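DegV family protein (Thermus thermophilus, PDB 2DT8) binds a fatty acid, here palmitic acid, and a zinc ion, its wider cellular role being uncertain. Local coordinates at residues 153-158 with 274-279; 226-231 with 252-257; 2-7 with 78-83. One frame throughout, in Å; residues are numbered along the deposited sequence.

Interaction 1 of 3, residues 153-158 with 274-279. With PLM (palmitic acid), chain C.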
loop_
_atom_site.group_PDB
_atom_site.type_symbol
_atom_site.label_atom_id
_atom_site.label_comp_id
_atom_site.label_asym_id
_atom_site.label_seq_id
_atom_site.Cartn_x
_atom_site.Cartn_y
_atom_site.Cartn_z
ATOM N N HIS A 153 -2.856 -4.624 12.334
ATOM C CA HIS A 153 -1.994 -5.111 11.267
ATOM C C HIS A 153 -0.583 -4.628 11.551
ATOM O O HIS A 153 -0.334 -3.876 12.506
ATOM C CB HIS A 153 -2.482 -4.711 9.856
ATOM C CG HIS A 153 -2.404 -3.249 9.548
ATOM N ND1 HIS A 153 -3.500 -2.415 9.628
ATOM C CD2 HIS A 153 -1.389 -2.491 9.069
ATOM C CE1 HIS A 153 -3.163 -1.209 9.205
ATOM N NE2 HIS A 153 -1.888 -1.229 8.860
ATOM N N PHE A 154 0.352 -5.106 10.746
ATOM C CA PHE A 154 1.746 -4.781 10.937
ATOM C C PHE A 154 2.364 -4.207 9.679
ATOM O O PHE A 154 2.024 -4.623 8.580
ATOM C CB PHE A 154 2.500 -6.062 11.298
ATOM C CG PHE A 154 3.965 -5.868 11.500
ATOM C CD1 PHE A 154 4.448 -5.447 12.729
ATOM C CD2 PHE A 154 4.865 -6.091 10.457
ATOM C CE1 PHE A 154 5.815 -5.252 12.929
ATOM C CE2 PHE A 154 6.231 -5.896 10.651
ATOM C CZ PHE A 154 6.700 -5.478 11.885
ATOM N N VAL A 155 3.254 -3.238 9.860
ATOM C CA VAL A 155 4.000 -2.685 8.740
ATOM C C VAL A 155 5.302 -2.039 9.186
ATOM O O VAL A 155 5.348 -1.298 10.168
ATOM C CB VAL A 155 3.182 -1.654 7.888
ATOM C CG1 VAL A 155 2.579 -0.563 8.770
ATOM C CG2 VAL A 155 4.102 -1.032 6.817
ATOM N N ARG A 156 6.376 -2.381 8.478
ATOM C CA ARG A 156 7.680 -1.785 8.709
ATOM C C ARG A 156 8.340 -1.638 7.355
ATOM O O ARG A 156 8.203 -2.503 6.491
ATOM C CB ARG A 156 8.580 -2.673 9.577
ATOM C CG ARG A 156 8.253 -2.669 11.058
ATOM C CD ARG A 156 8.473 -1.304 11.693
ATOM N NE ARG A 156 8.284 -1.350 13.147
ATOM C CZ ARG A 156 7.101 -1.394 13.753
ATOM N NH1 ARG A 156 5.979 -1.398 13.047
ATOM N NH2 ARG A 156 7.032 -1.436 15.082
ATOM N N PHE A 157 9.046 -0.536 7.164
ATOM C CA PHE A 157 9.786 -0.353 5.924
ATOM C C PHE A 157 10.956 0.583 6.146
ATOM O O PHE A 157 11.016 1.309 7.140
ATOM C CB PHE A 157 8.895 0.170 4.776
ATOM C CG PHE A 157 8.386 1.581 4.956
ATOM C CD1 PHE A 157 7.292 1.854 5.782
ATOM C CD2 PHE A 157 8.962 2.634 4.247
ATOM C CE1 PHE A 157 6.778 3.156 5.886
ATOM C CE2 PHE A 157 8.458 3.938 4.344
ATOM C CZ PHE A 157 7.359 4.200 5.170
ATOM N N SER A 158 11.920 0.514 5.234
ATOM C CA SER A 158 13.077 1.397 5.272
ATOM C C SER A 158 13.189 2.025 3.886
ATOM O O SER A 158 12.573 1.548 2.922
ATOM C CB SER A 158 14.342 0.610 5.614
ATOM O OG SER A 158 15.442 1.481 5.844
ATOM N N GLY A 274 10.313 -3.496 2.652
ATOM C CA GLY A 274 9.625 -3.725 3.911
ATOM C C GLY A 274 8.501 -4.719 3.614
ATOM O O GLY A 274 8.482 -5.387 2.588
ATOM N N PHE A 275 7.556 -4.746 4.571
ATOM C CA PHE A 275 6.458 -5.677 4.405
ATOM C C PHE A 275 5.259 -5.315 5.283
ATOM O O PHE A 275 5.384 -4.674 6.317
ATOM C CB PHE A 275 6.709 -7.199 4.497
ATOM C CG PHE A 275 7.035 -7.574 5.912
ATOM C CD1 PHE A 275 8.315 -7.357 6.402
ATOM C CD2 PHE A 275 6.069 -8.162 6.713
ATOM C CE1 PHE A 275 8.629 -7.732 7.701
ATOM C CE2 PHE A 275 6.392 -8.534 8.015
ATOM C CZ PHE A 275 7.670 -8.320 8.515
ATOM N N TYR A 276 4.086 -5.725 4.767
ATOM C CA TYR A 276 2.888 -5.489 5.550
ATOM C C TYR A 276 2.507 -6.913 5.961
ATOM O O TYR A 276 2.942 -7.895 5.373
ATOM C CB TYR A 276 1.773 -5.025 4.554
ATOM C CG TYR A 276 1.444 -3.592 4.779
ATOM C CD1 TYR A 276 0.551 -3.235 5.785
ATOM C CD2 TYR A 276 2.011 -2.601 3.976
ATOM C CE1 TYR A 276 0.234 -1.901 5.995
ATOM C CE2 TYR A 276 1.685 -1.269 4.179
ATOM C CZ TYR A 276 0.798 -0.918 5.180
ATOM O OH TYR A 276 0.486 0.409 5.402
ATOM N N ALA A 277 1.677 -6.949 7.018
ATOM C CA ALA A 277 1.239 -8.251 7.483
ATOM C C ALA A 277 -0.105 -8.297 8.427
ATOM O O ALA A 277 -0.394 -7.256 9.009
ATOM C CB ALA A 277 2.233 -9.130 8.382
ATOM N N TYR A 278 -0.870 -9.380 8.453
ATOM C CA TYR A 278 -2.047 -9.456 9.319
ATOM C C TYR A 278 -2.251 -10.920 9.643
ATOM O O TYR A 278 -1.601 -11.785 9.048
ATOM C CB TYR A 278 -3.316 -8.869 8.683
ATOM C CG TYR A 278 -3.950 -9.689 7.587
ATOM C CD1 TYR A 278 -3.530 -9.557 6.264
ATOM C CD2 TYR A 278 -4.992 -10.578 7.866
ATOM C CE1 TYR A 278 -4.128 -10.281 5.249
ATOM C CE2 TYR A 278 -5.598 -11.315 6.849
ATOM C CZ TYR A 278 -5.160 -11.162 5.542
ATOM O OH TYR A 278 -5.736 -11.890 4.533
ATOM N N SER A 279 -3.124 -11.202 10.598
ATOM C CA SER A 279 -3.383 -12.581 10.987
ATOM C C SER A 279 -4.864 -12.880 10.943
ATOM O O SER A 279 -5.694 -11.968 10.896
ATOM C CB SER A 279 -2.842 -12.848 12.391
ATOM O OG SER A 279 -3.534 -12.077 13.359
HETATM C C1 PLM C . -1.706 11.099 -4.669
HETATM O O1 PLM C . -2.889 11.350 -4.105
HETATM O O2 PLM C . -1.217 11.913 -5.423
HETATM C C2 PLM C . -0.983 9.804 -4.357
HETATM C C3 PLM C . -0.194 9.974 -3.054
HETATM C C4 PLM C . 0.588 8.697 -2.739
HETATM C C5 PLM C . 1.329 8.882 -1.415
HETATM C C6 PLM C . 2.043 7.589 -1.024
HETATM C C7 PLM C . 2.799 7.822 0.269
HETATM C C8 PLM C . 3.346 6.513 0.789
HETATM C C9 PLM C . 3.798 6.728 2.231
HETATM C CA PLM C . 4.856 5.706 2.595
HETATM C CB PLM C . 4.149 4.443 3.052
HETATM C CC PLM C . 4.351 3.360 2.008
HETATM C CD PLM C . 4.972 2.146 2.674
HETATM C CE PLM C . 5.345 1.129 1.598
HETATM C CF PLM C . 6.076 -0.060 2.240
HETATM C CG PLM C . 5.061 -0.993 2.900
HETATM O O HOH W 1 -0.936 1.018 7.504
#

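Interaction 2 of 3, residues 226-231 with 252-257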
loop_
_atom_site.group_PDB
_atom_site.type_symbol
_atom_site.label_atom_id
_atom_site.label_comp_id
_atom_site.label_asym_id
_atom_site.label_seq_id
_atom_site.Cartn_x
_atom_site.Cartn_y
_atom_site.Cartn_z
ATOM N N ARG A 226 -0.230 -13.744 7.361
ATOM C CA ARG A 226 -0.023 -13.532 5.932
ATOM C C ARG A 226 0.812 -12.263 5.814
ATOM O O ARG A 226 0.472 -11.228 6.395
ATOM C CB ARG A 226 -1.356 -13.366 5.201
ATOM C CG ARG A 226 -2.178 -14.652 5.135
ATOM C CD ARG A 226 -3.573 -14.411 4.588
ATOM N NE ARG A 226 -4.275 -15.673 4.345
ATOM C CZ ARG A 226 -5.562 -15.767 4.025
ATOM N NH1 ARG A 226 -6.309 -14.674 3.914
ATOM N NH2 ARG A 226 -6.103 -16.961 3.808
ATOM N N ALA A 227 1.915 -12.357 5.078
ATOM C CA ALA A 227 2.826 -11.235 4.902
ATOM C C ALA A 227 2.941 -10.805 3.438
ATOM O O ALA A 227 2.855 -11.608 2.519
ATOM C CB ALA A 227 4.189 -11.594 5.453
ATOM N N TYR A 228 3.184 -9.489 3.294
ATOM C CA TYR A 228 3.265 -8.965 1.946
ATOM C C TYR A 228 4.539 -8.070 1.850
ATOM O O TYR A 228 4.646 -7.038 2.501
ATOM C CB TYR A 228 1.978 -8.151 1.655
ATOM C CG TYR A 228 0.812 -9.067 1.771
ATOM C CD1 TYR A 228 0.282 -9.359 3.024
ATOM C CD2 TYR A 228 0.264 -9.661 0.634
ATOM C CE1 TYR A 228 -0.789 -10.232 3.141
ATOM C CE2 TYR A 228 -0.801 -10.541 0.751
ATOM C CZ TYR A 228 -1.323 -10.832 1.998
ATOM O OH TYR A 228 -2.378 -11.715 2.125
ATOM N N PHE A 229 5.466 -8.548 1.002
ATOM C CA PHE A 229 6.726 -7.836 0.914
ATOM C C PHE A 229 6.778 -6.910 -0.294
ATOM O O PHE A 229 6.273 -7.236 -1.365
ATOM C CB PHE A 229 7.868 -8.859 0.830
ATOM C CG PHE A 229 7.985 -9.712 2.058
ATOM C CD1 PHE A 229 7.143 -10.809 2.244
ATOM C CD2 PHE A 229 8.891 -9.384 3.053
ATOM C CE1 PHE A 229 7.212 -11.563 3.417
ATOM C CE2 PHE A 229 8.969 -10.134 4.232
ATOM C CZ PHE A 229 8.124 -11.226 4.408
ATOM N N LEU A 230 7.425 -5.767 -0.102
ATOM C CA LEU A 230 7.509 -4.734 -1.127
ATOM C C LEU A 230 8.910 -4.134 -1.266
ATOM O O LEU A 230 9.675 -4.048 -0.313
ATOM C CB LEU A 230 6.563 -3.588 -0.749
ATOM C CG LEU A 230 5.084 -3.978 -0.667
ATOM C CD1 LEU A 230 4.326 -3.009 0.230
ATOM C CD2 LEU A 230 4.505 -4.013 -2.080
ATOM N N TYR A 231 9.209 -3.781 -2.527
ATOM C CA TYR A 231 10.490 -3.143 -2.762
ATOM C C TYR A 231 10.575 -2.241 -3.996
ATOM O O TYR A 231 9.716 -2.253 -4.867
ATOM C CB TYR A 231 11.605 -4.192 -3.088
ATOM C CG TYR A 231 11.301 -4.854 -4.386
ATOM C CD1 TYR A 231 10.387 -5.904 -4.433
ATOM C CD2 TYR A 231 11.937 -4.441 -5.556
ATOM C CE1 TYR A 231 10.106 -6.529 -5.638
ATOM C CE2 TYR A 231 11.663 -5.072 -6.760
ATOM C CZ TYR A 231 10.756 -6.116 -6.802
ATOM O OH TYR A 231 10.468 -6.742 -7.999
ATOM N N VAL A 252 3.993 -18.098 9.182
ATOM C CA VAL A 252 3.687 -17.269 8.012
ATOM C C VAL A 252 3.288 -18.190 6.861
ATOM O O VAL A 252 4.139 -18.871 6.267
ATOM C CB VAL A 252 4.916 -16.421 7.622
ATOM C CG1 VAL A 252 4.592 -15.501 6.457
ATOM C CG2 VAL A 252 5.360 -15.610 8.827
ATOM N N GLU A 253 2.014 -18.149 6.575
ATOM C CA GLU A 253 1.508 -19.017 5.516
ATOM C C GLU A 253 1.492 -18.435 4.101
ATOM O O GLU A 253 1.306 -19.135 3.115
ATOM C CB GLU A 253 0.096 -19.510 5.848
ATOM C CG GLU A 253 -0.939 -18.421 6.067
ATOM C CD GLU A 253 -2.350 -18.977 6.106
ATOM O OE1 GLU A 253 -2.551 -20.023 6.755
ATOM O OE2 GLU A 253 -3.257 -18.365 5.497
ATOM N N GLU A 254 1.698 -17.105 4.078
ATOM C CA GLU A 254 1.703 -16.449 2.785
ATOM C C GLU A 254 2.789 -15.437 2.957
ATOM O O GLU A 254 2.956 -14.787 3.980
ATOM C CB GLU A 254 0.325 -15.891 2.569
ATOM C CG GLU A 254 0.291 -14.985 1.350
ATOM C CD GLU A 254 -0.176 -15.690 0.091
ATOM O OE1 GLU A 254 0.065 -16.910 -0.049
ATOM O OE2 GLU A 254 -0.779 -15.011 -0.768
ATOM N N ALA A 255 3.512 -15.306 1.830
ATOM C CA ALA A 255 4.574 -14.318 1.825
ATOM C C ALA A 255 4.837 -13.736 0.366
ATOM O O ALA A 255 5.867 -13.952 -0.265
ATOM C CB ALA A 255 5.957 -14.902 2.287
ATOM N N LEU A 256 3.800 -13.067 -0.128
ATOM C CA LEU A 256 3.769 -12.502 -1.476
ATOM C C LEU A 256 4.778 -11.376 -1.586
ATOM O O LEU A 256 4.989 -10.659 -0.620
ATOM C CB LEU A 256 2.379 -11.948 -1.760
ATOM C CG LEU A 256 2.026 -11.359 -3.120
ATOM C CD1 LEU A 256 2.140 -12.418 -4.215
ATOM C CD2 LEU A 256 0.603 -10.839 -3.037
ATOM N N VAL A 257 5.381 -11.217 -2.765
ATOM C CA VAL A 257 6.380 -10.176 -3.002
ATOM C C VAL A 257 6.058 -9.444 -4.297
ATOM O O VAL A 257 5.800 -10.068 -5.322
ATOM C CB VAL A 257 7.805 -10.769 -3.148
ATOM C CG1 VAL A 257 8.836 -9.647 -3.253
ATOM C CG2 VAL A 257 8.107 -11.679 -1.978
HETATM O O HOH W 2 -2.821 -13.482 0.068
#

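Interaction 3 of 3, residues 2-7 with 78-83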
loop_
_atom_site.group_PDB
_atom_site.type_symbol
_atom_site.label_atom_id
_atom_site.label_comp_id
_atom_site.label_asym_id
_atom_site.label_seq_id
_atom_site.Cartn_x
_atom_site.Cartn_y
_atom_site.Cartn_z
ATOM N N ARG A 2 -24.887 -9.183 -4.893
ATOM C CA ARG A 2 -23.668 -9.214 -5.679
ATOM C C ARG A 2 -22.874 -7.966 -5.358
ATOM O O ARG A 2 -23.327 -6.843 -5.580
ATOM C CB ARG A 2 -24.012 -9.242 -7.156
ATOM C CG ARG A 2 -24.766 -10.487 -7.554
ATOM C CD ARG A 2 -25.388 -10.317 -8.928
ATOM N NE ARG A 2 -26.260 -9.154 -8.921
ATOM C CZ ARG A 2 -26.553 -8.452 -10.004
ATOM N NH1 ARG A 2 -26.010 -8.784 -11.169
ATOM N NH2 ARG A 2 -27.371 -7.414 -9.924
ATOM N N ILE A 3 -21.685 -8.190 -4.818
ATOM C CA ILE A 3 -20.782 -7.125 -4.416
ATOM C C ILE A 3 -19.515 -7.179 -5.256
ATOM O O ILE A 3 -18.875 -8.227 -5.376
ATOM C CB ILE A 3 -20.414 -7.265 -2.920
ATOM C CG1 ILE A 3 -21.696 -7.203 -2.080
ATOM C CG2 ILE A 3 -19.444 -6.149 -2.501
ATOM C CD1 ILE A 3 -21.507 -7.503 -0.603
ATOM N N THR A 4 -19.175 -6.043 -5.853
ATOM C CA THR A 4 -17.980 -5.937 -6.678
ATOM C C THR A 4 -16.957 -5.067 -5.947
ATOM O O THR A 4 -17.303 -4.042 -5.343
ATOM C CB THR A 4 -18.311 -5.301 -8.053
ATOM O OG1 THR A 4 -19.081 -6.229 -8.827
ATOM C CG2 THR A 4 -17.043 -4.948 -8.816
ATOM N N LEU A 5 -15.702 -5.496 -5.993
ATOM C CA LEU A 5 -14.607 -4.770 -5.364
ATOM C C LEU A 5 -13.908 -3.843 -6.337
ATOM O O LEU A 5 -13.592 -4.226 -7.462
ATOM C CB LEU A 5 -13.556 -5.732 -4.828
ATOM C CG LEU A 5 -13.837 -6.393 -3.493
ATOM C CD1 LEU A 5 -12.948 -7.614 -3.351
ATOM C CD2 LEU A 5 -13.584 -5.387 -2.380
ATOM N N VAL A 6 -13.658 -2.631 -5.869
ATOM C CA VAL A 6 -12.947 -1.602 -6.611
ATOM C C VAL A 6 -11.837 -1.082 -5.700
ATOM O O VAL A 6 -12.010 -0.978 -4.485
ATOM C CB VAL A 6 -13.864 -0.403 -6.973
ATOM C CG1 VAL A 6 -13.028 0.749 -7.564
ATOM C CG2 VAL A 6 -14.932 -0.846 -7.962
ATOM N N THR A 7 -10.673 -0.825 -6.276
ATOM C CA THR A 7 -9.583 -0.249 -5.511
ATOM C C THR A 7 -8.842 0.708 -6.442
ATOM O O THR A 7 -9.295 0.943 -7.567
ATOM C CB THR A 7 -8.631 -1.350 -4.938
ATOM O OG1 THR A 7 -7.687 -0.746 -4.041
ATOM C CG2 THR A 7 -7.883 -2.076 -6.057
ATOM N N GLU A 78 -23.713 -2.273 -13.307
ATOM C CA GLU A 78 -24.519 -2.796 -14.405
ATOM C C GLU A 78 -24.750 -4.292 -14.180
ATOM O O GLU A 78 -25.709 -4.879 -14.662
ATOM C CB GLU A 78 -23.789 -2.632 -15.736
ATOM C CG GLU A 78 -23.878 -1.247 -16.326
ATOM C CD GLU A 78 -23.090 -1.130 -17.611
ATOM O OE1 GLU A 78 -22.978 -2.147 -18.330
ATOM O OE2 GLU A 78 -22.592 -0.023 -17.906
ATOM N N GLU A 79 -23.779 -4.869 -13.450
ATOM C CA GLU A 79 -23.922 -6.277 -13.135
ATOM C C GLU A 79 -23.686 -6.665 -11.681
ATOM O O GLU A 79 -23.350 -7.799 -11.365
ATOM C CB GLU A 79 -22.856 -7.021 -13.928
ATOM C CG GLU A 79 -22.924 -6.817 -15.440
ATOM C CD GLU A 79 -24.143 -7.469 -16.071
ATOM O OE1 GLU A 79 -24.711 -8.392 -15.444
ATOM O OE2 GLU A 79 -24.522 -7.071 -17.195
ATOM N N ALA A 80 -23.828 -5.637 -10.826
ATOM C CA ALA A 80 -23.686 -5.916 -9.410
ATOM C C ALA A 80 -24.689 -5.054 -8.622
ATOM O O ALA A 80 -25.208 -4.093 -9.177
ATOM C CB ALA A 80 -22.267 -5.549 -8.927
ATOM N N ASP A 81 -24.946 -5.400 -7.370
ATOM C CA ASP A 81 -25.898 -4.667 -6.552
ATOM C C ASP A 81 -25.207 -3.638 -5.674
ATOM O O ASP A 81 -25.824 -2.670 -5.237
ATOM C CB ASP A 81 -26.660 -5.628 -5.637
ATOM C CG ASP A 81 -27.417 -6.684 -6.402
ATOM O OD1 ASP A 81 -28.269 -6.312 -7.233
ATOM O OD2 ASP A 81 -27.158 -7.883 -6.170
ATOM N N HIS A 82 -23.919 -3.845 -5.427
ATOM C CA HIS A 82 -23.187 -2.960 -4.534
ATOM C C HIS A 82 -21.701 -2.981 -4.861
ATOM O O HIS A 82 -21.185 -3.985 -5.359
ATOM C CB HIS A 82 -23.397 -3.433 -3.086
ATOM C CG HIS A 82 -23.059 -2.409 -2.047
ATOM N ND1 HIS A 82 -23.993 -1.529 -1.545
ATOM C CD2 HIS A 82 -21.893 -2.118 -1.421
ATOM C CE1 HIS A 82 -23.418 -0.741 -0.652
ATOM N NE2 HIS A 82 -22.145 -1.077 -0.558
ATOM N N VAL A 83 -21.030 -1.868 -4.572
ATOM C CA VAL A 83 -19.597 -1.749 -4.802
ATOM C C VAL A 83 -18.886 -1.459 -3.486
ATOM O O VAL A 83 -19.284 -0.564 -2.733
ATOM C CB VAL A 83 -19.274 -0.593 -5.782
ATOM C CG1 VAL A 83 -17.760 -0.337 -5.823
ATOM C CG2 VAL A 83 -19.751 -0.947 -7.175
#

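Interaction 1 of 3, residues 153-158 with 274-279
Val155 lies over one face of the Tyr276 ring, its CB 3.6 Å from the ring centroid and 15° off the normal, a CH-pi contact in which the two side chains run side by side. At the edge of that ring sits His153 CD2, 3.5 Å from Tyr276 CE1; the two rings are oblique, their planes 35° apart. One water joins them through His153 NE2 and Tyr276 OH, while His153 ND1 bonds to Leu149 O. The other side of the sheet carries Phe154 and Phe275, again oblique, with Phe154 CE2 3.5 Å from Phe275 CZ. Between these two layers the strands pair antiparallel, Phe154 with Ala277 and Arg156 with Phe275; the bond from Arg156 N to Phe275 O is weak. At Gly274 a side chain would clash with the facing strand. Palmitic acid reaches the Val155 side of the sheet with its methyl end: CD lies over the centre of the Phe157 ring, and CG is 3.6 Å from Tyr276 CD2. Strand 154-158, outermost in the four-stranded mixed sheet, pairs here with its neighbour 273-279; the face with Phe157 and Tyr276 lines the fatty-acid site of this DegV protein.

Interaction 2 of 3, residues 226-231 with 252-257
Phe229 reaches across to Ala255 with its ring, CE1 coming within 3.7 Å of Ala255 CB, while its CB rests 4.0 Å from Val257 CG2. Its CG stands anti to the carbonyl carbon (chi1 -64°), and the ring takes Leu256 O at its edge, in plane. Below it, the backbone bond from Phe229 N to the same oxygen is short, 2.7 Å, and almost straight at 174°. Beyond the pair of strands the Phe229 ring stacks on Phe275 and touches Val238 of helix 236-247, the helix that covers this face.

Arg226, on the face shared with Tyr228 and Leu256, extends from CG to NE and crosses Glu253 obliquely. NE donates to Glu253 OE2 at 3.1 Å, a salt bridge that uses the anti lone pair of the oxygen, with OE2 20° out of the guanidinium plane. NH1 turns instead to Glu131 and Tyr278 OH, and OE2 has a second cation in Arg224. Lower down, Arg226 CG packs on Glu254 CB at 3.8 Å.

Val257 closes the other end: CG2 meets Phe229, and CG1 lies 4.1 Å from Tyr231 CE1, the two side chains crossing at about a right angle. On the Arg226 face, Leu256 CD2 touches the edge of the Tyr228 ring, and one water links Tyr228 OH with Glu254 OE2, donating to the latter.

The segments are parallel neighbours in the beta-alpha-beta unit formed by strand 225-231, helix 236-247 and strand 252-259. Chemically the contact is graded: apolar groups fill the face under helix 236-247, and on the other face Tyr228 meets Leu256, while charges gather where the strands begin, and the shared carboxylate of Glu253 would probably ease the repulsion between Arg226 and Arg224.

Interaction 3 of 3, residues 2-7 with 78-83
The guanidinium of Arg2 has Ala80 CA over the centre of one face, 3.9 Å above the plane, and Asp81 OD1 at its edge, in plane. Glu79 and Ala80 thus pass across the flat group as backbone, while Asp81 takes its N-H groups side-on: NH2 bonds to OD1 at 3.0 Å and NE to OD2 at 3.2 Å. The two planes stand 65° apart, and both nitrogens meet their oxygens from above the carboxylate. A bend at chi3 (-57°) brings NE round toward Asp81.

OD2 also accepts from the backbone N of Arg2 at 2.9 Å, through its anti lone pair. In return, Arg2 O accepts from both Asp81 N and His82 N, the former at 2.8 Å. Main chain and side chain of Arg2 are therefore both tied to the same turn. An alanine at Asp81 would probably leave the Arg2 guanidinium without its salt-bridge partner and its backbone N without this acceptor, letting the arginine side chain swing more freely.

Further in, regular pairing takes over. Thr4 N bonds to His82 O, and Thr4 OG1 packs at 3.3 Å against Ala80 CB. Val6 CG2 meets Val83 CG1 at 3.6 Å, obliquely, on the face that helix 66-76 covers with Val72, Tyr73 and Ala76; on the opposite face His82 NE2 bonds to Thr111 OG1. This is the start of two adjacent parallel strands, 3-8 and 82-87, in the mixed sheet of the N-terminal part of the DegV fold.

Overall arrangement
From the N terminus, interaction 3 comes first: strand 3-8 is joined by strand 82-87 after a loop that includes strand 24-32 and helix 66-76, and the contact closes before the others open. Interaction 1 then spans the longest stretch, bringing strand 154-158 against the last strand, 273-279. Interaction 2 falls wholly within that span, linking 226-231 to 252-257 around helix 236-247. Strands 273-279 and 226-231 are neighbours, so interactions 1 and 2 build one continuous sheet and touch, for example through Tyr276 O and Tyr228 N, 2.6 Å apart. Interaction 3 belongs to a different mixed sheet, its centre about 28 Å from that of interaction 1.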